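Local coordinates for capsule biosynthesis protein capD (Bacillus anthracis, PDB 3G9K) that cleaves the poly-gamma-D-glutamate capsule and transfers it to the side-chain amino group of meso-diaminopimelic acid in peptidoglycan, at residues Thr2-Ile7 with Val14-Thr19. Residues are numbered along the deposited sequence; the frame is centred on the assembly and turned at random.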
ATOM      1  N   THR B   2      -3.410  -1.501  -1.318  1.00 16.86           N
ATOM      2  CA  THR B   2      -2.569  -2.491  -2.010  1.00 16.30           C
ATOM      3  C   THR B   2      -1.168  -1.931  -2.000  1.00 16.71           C
ATOM      4  O   THR B   2      -1.012  -0.726  -2.145  1.00 16.55           O
ATOM      5  CB  THR B   2      -3.073  -2.744  -3.441  1.00 17.58           C
ATOM      6  OG1 THR B   2      -2.507  -3.977  -3.955  1.00 17.24           O
ATOM      7  CG2 THR B   2      -2.731  -1.565  -4.351  1.00 12.28           C
ATOM      8  N   HIS B   3      -0.167  -2.802  -1.802  1.00 15.65           N
ATOM      9  CA  HIS B   3       1.206  -2.410  -1.872  1.00 14.92           C
ATOM     10  C   HIS B   3       1.946  -3.233  -2.951  1.00 15.41           C
ATOM     11  O   HIS B   3       1.809  -4.458  -2.963  1.00 14.56           O
ATOM     12  CB  HIS B   3       1.920  -2.602  -0.586  1.00 15.47           C
ATOM     13  CG  HIS B   3       3.235  -1.934  -0.603  1.00 16.02           C
ATOM     14  ND1 HIS B   3       4.398  -2.610  -0.864  1.00 16.99           N
ATOM     15  CD2 HIS B   3       3.563  -0.633  -0.521  1.00 14.13           C
ATOM     16  CE1 HIS B   3       5.391  -1.751  -0.940  1.00 13.63           C
ATOM     17  NE2 HIS B   3       4.909  -0.546  -0.714  1.00 18.75           N
ATOM     18  N   PHE B   4       2.699  -2.567  -3.837  1.00 13.78           N
ATOM     19  CA  PHE B   4       3.605  -3.276  -4.767  1.00 15.08           C
ATOM     20  C   PHE B   4       5.059  -2.712  -4.741  1.00 15.30           C
ATOM     21  O   PHE B   4       5.337  -1.618  -4.243  1.00 14.18           O
ATOM     22  CB  PHE B   4       2.978  -3.326  -6.180  1.00 15.39           C
ATOM     23  CG  PHE B   4       2.909  -1.986  -6.852  1.00 14.97           C
ATOM     24  CD1 PHE B   4       1.818  -1.169  -6.655  1.00 14.60           C
ATOM     25  CD2 PHE B   4       4.001  -1.495  -7.595  1.00 17.10           C
ATOM     26  CE1 PHE B   4       1.741   0.068  -7.256  1.00 15.48           C
ATOM     27  CE2 PHE B   4       3.949  -0.282  -8.205  1.00 16.92           C
ATOM     28  CZ  PHE B   4       2.815   0.528  -8.028  1.00 17.81           C
ATOM     29  N   VAL B   5       5.989  -3.530  -5.243  1.00 15.30           N
ATOM     30  CA  VAL B   5       7.405  -3.187  -5.348  1.00 16.27           C
ATOM     31  C   VAL B   5       7.909  -3.652  -6.703  1.00 16.46           C
ATOM     32  O   VAL B   5       7.563  -4.760  -7.149  1.00 15.50           O
ATOM     33  CB  VAL B   5       8.227  -3.855  -4.232  1.00 15.87           C
ATOM     34  CG1 VAL B   5       9.691  -3.301  -4.227  1.00 14.39           C
ATOM     35  CG2 VAL B   5       7.508  -3.649  -2.869  1.00 14.82           C
ATOM     36  N   ILE B   6       8.670  -2.782  -7.346  1.00 18.19           N
ATOM     37  CA  ILE B   6       9.288  -3.069  -8.650  1.00 18.68           C
ATOM     38  C   ILE B   6      10.756  -2.709  -8.593  1.00 19.07           C
ATOM     39  O   ILE B   6      11.092  -1.710  -8.017  1.00 18.88           O
ATOM     40  CB  ILE B   6       8.650  -2.263  -9.731  1.00 19.01           C
ATOM     41  CG1 ILE B   6       7.148  -2.528  -9.727  1.00 19.45           C
ATOM     42  CG2 ILE B   6       9.264  -2.636 -11.134  1.00 20.32           C
ATOM     43  CD1 ILE B   6       6.398  -1.657 -10.700  1.00 20.16           C
ATOM     44  N   ILE B   7      11.610  -3.549  -9.173  1.00 19.67           N
ATOM     45  CA  ILE B   7      13.021  -3.164  -9.393  1.00 20.93           C
ATOM     46  C   ILE B   7      13.377  -3.421 -10.829  1.00 21.05           C
ATOM     47  O   ILE B   7      13.000  -4.466 -11.371  1.00 21.93           O
ATOM     48  CB  ILE B   7      13.988  -3.939  -8.489  1.00 20.61           C
ATOM     49  CG1 ILE B   7      13.566  -3.790  -7.014  1.00 20.89           C
ATOM     50  CG2 ILE B   7      15.414  -3.471  -8.759  1.00 20.94           C
ATOM     51  CD1 ILE B   7      14.494  -4.495  -6.033  1.00 20.18           C
ATOM     52  N   VAL B  14      10.893   1.021  -6.996  1.00 17.52           N
ATOM     53  CA  VAL B  14       9.685   1.721  -6.678  1.00 16.94           C
ATOM     54  C   VAL B  14       8.961   0.924  -5.586  1.00 16.55           C
ATOM     55  O   VAL B  14       8.768  -0.300  -5.726  1.00 16.29           O
ATOM     56  CB  VAL B  14       8.734   1.782  -7.916  1.00 16.58           C
ATOM     57  CG1 VAL B  14       7.342   2.275  -7.497  1.00 16.65           C
ATOM     58  CG2 VAL B  14       9.336   2.647  -9.069  1.00 14.99           C
ATOM     59  N   SER B  15       8.461   1.628  -4.588  1.00 15.32           N
ATOM     60  CA  SER B  15       7.628   1.013  -3.547  1.00 16.32           C
ATOM     61  C   SER B  15       6.408   1.899  -3.436  1.00 16.65           C
ATOM     62  O   SER B  15       6.534   3.086  -3.056  1.00 18.24           O
ATOM     63  CB  SER B  15       8.406   0.970  -2.248  1.00 16.63           C
ATOM     64  OG  SER B  15       7.755   0.239  -1.251  1.00 16.01           O
ATOM     65  N   SER B  16       5.239   1.351  -3.754  1.00 16.67           N
ATOM     66  CA  SER B  16       4.027   2.182  -3.844  1.00 15.61           C
ATOM     67  C   SER B  16       2.871   1.542  -3.107  1.00 15.71           C
ATOM     68  O   SER B  16       2.665   0.324  -3.177  1.00 14.46           O
ATOM     69  CB  SER B  16       3.685   2.463  -5.297  1.00 16.49           C
ATOM     70  OG  SER B  16       2.433   3.127  -5.399  1.00 17.17           O
ATOM     71  N   THR B  17       2.161   2.362  -2.328  1.00 16.65           N
ATOM     72  CA  THR B  17       0.873   1.918  -1.780  1.00 17.44           C
ATOM     73  C   THR B  17      -0.310   2.811  -2.195  1.00 16.89           C
ATOM     74  O   THR B  17      -0.288   4.017  -2.063  1.00 15.99           O
ATOM     75  CB  THR B  17       0.982   1.408  -0.249  1.00 19.42           C
ATOM     76  OG1 THR B  17      -0.229   1.580   0.517  1.00 25.35           O
ATOM     77  CG2 THR B  17       2.235   1.777   0.460  1.00 11.98           C
ATOM     78  N   ASN B  18      -1.316   2.179  -2.795  1.00 16.47           N
ATOM     79  CA  ASN B  18      -2.492   2.853  -3.285  1.00 16.92           C
ATOM     80  C   ASN B  18      -3.712   2.387  -2.513  1.00 17.18           C
ATOM     81  O   ASN B  18      -3.739   1.254  -2.025  1.00 14.95           O
ATOM     82  CB  ASN B  18      -2.705   2.548  -4.755  1.00 16.96           C
ATOM     83  CG  ASN B  18      -1.550   3.053  -5.644  1.00 18.62           C
ATOM     84  OD1 ASN B  18      -0.872   4.019  -5.306  1.00 16.42           O
ATOM     85  ND2 ASN B  18      -1.355   2.399  -6.790  1.00 21.07           N
ATOM     86  N   THR B  19      -4.723   3.252  -2.390  1.00 16.91           N
ATOM     87  CA  THR B  19      -5.866   2.888  -1.583  1.00 17.74           C
ATOM     88  C   THR B  19      -7.165   3.626  -1.904  1.00 17.96           C
ATOM     89  O   THR B  19      -7.164   4.689  -2.543  1.00 17.63           O
ATOM     90  CB  THR B  19      -5.522   3.084  -0.112  1.00 18.84           C
ATOM     91  OG1 THR B  19      -6.507   2.439   0.702  1.00 19.89           O
ATOM     92  CG2 THR B  19      -5.451   4.589   0.230  1.00 20.07           C
TER
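Phe4 reaches Ser16 with its ring tip, CZ 3.5 Å from Ser16 CB; Phe4 CG lies between its own backbone N and carbonyl carbon (chi1 69°), which turns the ring toward the Val14-Thr19 strand. The small serine leaves room for this, and Val14 CG1 adds an apolar contact, 4.3 Å from Phe4 CE2. On the other side of the sheet the His3 imidazole leans across too: Ser16 O lies over one ring face, while Ser15 OG, weakly hydrogen-bonded to Ile74 O and Thr63 O, approaches the edge in plane, 3.0 Å from His3 NE2.

Between these two layers of side chains, Thr2-Ile7 and Val14-Thr19 form an antiparallel hairpin whose hydrogen-bonded pairs are Thr2-Asn18, Phe4-Ser16 and Ile6-Val14. Each pair is joined by two hydrogen bonds, as in Ser16 N to Phe4 O at 3.0 Å, with a nearly straight N-H...O angle of 172°. Further out, the other chain of the assembly extends the sheet; its Gly70 O accepts a hydrogen bond from Ser16 OG, and its Glu59 OE1 is hydrogen-bonded to Thr2 OG1.

In this N-terminal hairpin of the Ntn fold, the nucleophile Thr1 directly precedes the first strand and is hydrogen-bonded through OG1 to OG1 of Thr19, which lines the glutamate pocket; strand pairing thus brings both ends together at the active site, consistent with positioning Thr1.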